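Long-range contact in dipeptide Epimerase (Enterococcus faecalis V583, PDB 3JVA), which belongs to the mandelate racemase/muconate lactonizing enzyme family of the enolase superfamily and carries a magnesium ion in its barrel domain: residues T327-S335 with E346-H354. Sequence-based numbering, arbitrary orientation.
Sequences TAPVTGGVS and EAAGLGISH
Thr331 and Ser353 pair in a very short antiparallel two-stranded ribbon that ties the C-terminal tail to a loop of the enolase-type barrel domain. They are a hydrogen-bonded pair. Thr331 N donates to Ser353 O at 2.8 Å, and Ser353 N returns a bond to Thr331 O at 2.9 Å. Both bonds are nearly straight, at 165° and 163° at the hydrogen. Beyond them Gly333 N reaches Gly351 O only weakly. Gly351 closes a type II' turn that begins at Ala348 and leads the tail into the ribbon.

The apolar contact lies on the side of Val330 and Ile352, where CG2 of Val330 meets CG2 of Ile352 at 3.7 Å. Ile352 CG1 lies against the backbone of Gly333. Val330 also touches Thr298 and Ile352 touches Thr302, so this side packs on helix 298-310 of the barrel domain. The side chains of Thr331 and Ser353 share the other face, Thr331 CB lying 3.4 Å from Ser353 OG.

The chain end is held by polar contacts. One water donates to both Pro329 O and His354 O. In Thr331, chi1 of -61° sets CG2 near Ser353 OG and keeps OG1 beside the residue's own backbone N, from where OG1 donates to His354 OXT at 2.6 Å.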
loop_
_atom_site.group_PDB
_atom_site.type_symbol
_atom_site.label_atom_id
_atom_site.label_comp_id
_atom_site.label_asym_id
_atom_site.label_seq_id
_atom_site.Cartn_x
_atom_site.Cartn_y
_atom_site.Cartn_z
ATOM N N THR B 327 -16.223 2.523 52.922
ATOM C CA THR B 327 -16.039 1.317 53.713
ATOM C C THR B 327 -15.701 0.158 52.776
ATOM O O THR B 327 -15.973 0.231 51.578
ATOM C CB THR B 327 -17.306 1.004 54.556
ATOM O OG1 THR B 327 -16.981 0.039 55.562
ATOM C CG2 THR B 327 -18.429 0.470 53.676
ATOM N N ALA B 328 -15.090 -0.892 53.317
ATOM C CA ALA B 328 -14.696 -2.047 52.513
ATOM C C ALA B 328 -15.819 -3.069 52.376
ATOM O O ALA B 328 -16.420 -3.482 53.367
ATOM C CB ALA B 328 -13.476 -2.708 53.125
ATOM N N PRO B 329 -16.109 -3.498 51.137
ATOM C CA PRO B 329 -17.172 -4.480 50.904
ATOM C C PRO B 329 -16.767 -5.901 51.294
ATOM O O PRO B 329 -17.623 -6.773 51.468
ATOM C CB PRO B 329 -17.448 -4.338 49.406
ATOM C CG PRO B 329 -16.075 -4.007 48.852
ATOM C CD PRO B 329 -15.537 -3.011 49.866
ATOM N N VAL B 330 -15.465 -6.121 51.441
ATOM C CA VAL B 330 -14.930 -7.431 51.798
ATOM C C VAL B 330 -13.730 -7.291 52.731
ATOM O O VAL B 330 -13.302 -6.183 53.046
ATOM C CB VAL B 330 -14.459 -8.204 50.549
ATOM C CG1 VAL B 330 -15.607 -8.355 49.562
ATOM C CG2 VAL B 330 -13.280 -7.477 49.910
ATOM N N THR B 331 -13.191 -8.427 53.159
ATOM C CA THR B 331 -12.029 -8.451 54.044
ATOM C C THR B 331 -10.809 -8.852 53.217
ATOM O O THR B 331 -10.913 -9.689 52.324
ATOM C CB THR B 331 -12.213 -9.488 55.184
ATOM O OG1 THR B 331 -13.352 -9.134 55.978
ATOM C CG2 THR B 331 -10.977 -9.538 56.074
ATOM N N GLY B 332 -9.659 -8.249 53.505
ATOM C CA GLY B 332 -8.447 -8.589 52.782
ATOM C C GLY B 332 -8.267 -7.870 51.458
ATOM O O GLY B 332 -9.021 -6.956 51.128
ATOM N N GLY B 333 -7.259 -8.290 50.699
ATOM C CA GLY B 333 -6.983 -7.667 49.417
ATOM C C GLY B 333 -6.397 -6.280 49.606
ATOM O O GLY B 333 -5.949 -5.929 50.699
ATOM N N VAL B 334 -6.392 -5.492 48.537
ATOM C CA VAL B 334 -5.862 -4.132 48.588
ATOM C C VAL B 334 -6.694 -3.313 49.577
ATOM O O VAL B 334 -7.910 -3.208 49.435
ATOM C CB VAL B 334 -5.905 -3.498 47.180
ATOM C CG1 VAL B 334 -5.553 -2.010 47.246
ATOM C CG2 VAL B 334 -4.934 -4.236 46.268
ATOM N N SER B 335 -6.025 -2.738 50.577
ATOM C CA SER B 335 -6.691 -1.950 51.617
ATOM C C SER B 335 -7.265 -0.610 51.166
ATOM O O SER B 335 -6.936 -0.100 50.095
ATOM C CB SER B 335 -5.724 -1.694 52.778
ATOM O OG SER B 335 -5.289 -2.914 53.352
ATOM N N GLU B 346 1.367 -13.110 50.951
ATOM C CA GLU B 346 1.407 -14.523 50.599
ATOM C C GLU B 346 0.100 -15.301 50.722
ATOM O O GLU B 346 0.096 -16.517 50.549
ATOM C CB GLU B 346 2.492 -15.225 51.423
ATOM C CG GLU B 346 3.901 -14.842 51.016
ATOM C CD GLU B 346 4.214 -15.243 49.587
ATOM O OE1 GLU B 346 4.258 -16.459 49.308
ATOM O OE2 GLU B 346 4.409 -14.341 48.741
ATOM N N ALA B 347 -1.000 -14.614 51.020
ATOM C CA ALA B 347 -2.290 -15.286 51.136
ATOM C C ALA B 347 -2.624 -15.884 49.769
ATOM O O ALA B 347 -2.325 -15.280 48.743
ATOM C CB ALA B 347 -3.368 -14.287 51.553
ATOM N N ALA B 348 -3.236 -17.063 49.752
ATOM C CA ALA B 348 -3.575 -17.709 48.484
ATOM C C ALA B 348 -4.627 -16.940 47.693
ATOM O O ALA B 348 -5.518 -16.298 48.265
ATOM C CB ALA B 348 -4.054 -19.140 48.734
ATOM N N GLY B 349 -4.519 -17.011 46.370
ATOM C CA GLY B 349 -5.467 -16.324 45.511
ATOM C C GLY B 349 -5.430 -14.818 45.705
ATOM O O GLY B 349 -4.357 -14.216 45.721
ATOM N N LEU B 350 -6.605 -14.214 45.856
ATOM C CA LEU B 350 -6.715 -12.773 46.050
ATOM C C LEU B 350 -6.519 -12.361 47.506
ATOM O O LEU B 350 -6.385 -11.175 47.800
ATOM C CB LEU B 350 -8.085 -12.280 45.583
ATOM C CG LEU B 350 -8.448 -12.510 44.116
ATOM C CD1 LEU B 350 -9.905 -12.149 43.898
ATOM C CD2 LEU B 350 -7.538 -11.677 43.221
ATOM N N GLY B 351 -6.509 -13.340 48.408
ATOM C CA GLY B 351 -6.350 -13.047 49.826
ATOM C C GLY B 351 -7.577 -12.340 50.378
ATOM O O GLY B 351 -7.506 -11.614 51.373
ATOM N N ILE B 352 -8.714 -12.571 49.735
ATOM C CA ILE B 352 -9.972 -11.943 50.122
ATOM C C ILE B 352 -10.957 -12.920 50.767
ATOM O O ILE B 352 -10.980 -14.108 50.434
ATOM C CB ILE B 352 -10.624 -11.276 48.880
ATOM C CG1 ILE B 352 -9.782 -10.065 48.459
ATOM C CG2 ILE B 352 -12.064 -10.872 49.167
ATOM C CD1 ILE B 352 -10.253 -9.398 47.177
ATOM N N SER B 353 -11.750 -12.412 51.707
ATOM C CA SER B 353 -12.763 -13.208 52.397
ATOM C C SER B 353 -13.955 -12.307 52.726
ATOM O O SER B 353 -13.910 -11.098 52.483
ATOM C CB SER B 353 -12.191 -13.814 53.684
ATOM O OG SER B 353 -11.723 -12.809 54.565
ATOM N N HIS B 354 -15.017 -12.896 53.265
ATOM C CA HIS B 354 -16.219 -12.144 53.618
ATOM C C HIS B 354 -15.912 -10.857 54.372
ATOM O O HIS B 354 -16.520 -9.824 54.024
ATOM C CB HIS B 354 -17.160 -13.010 54.462
ATOM C CG HIS B 354 -17.641 -14.239 53.757
ATOM N ND1 HIS B 354 -18.304 -14.192 52.551
ATOM C CD2 HIS B 354 -17.554 -15.548 54.089
ATOM C CE1 HIS B 354 -18.603 -15.421 52.168
ATOM N NE2 HIS B 354 -18.158 -16.263 53.084
ATOM O OXT HIS B 354 -15.092 -10.900 55.315
HETATM O O HOH W 1 -18.321 -9.568 52.028
#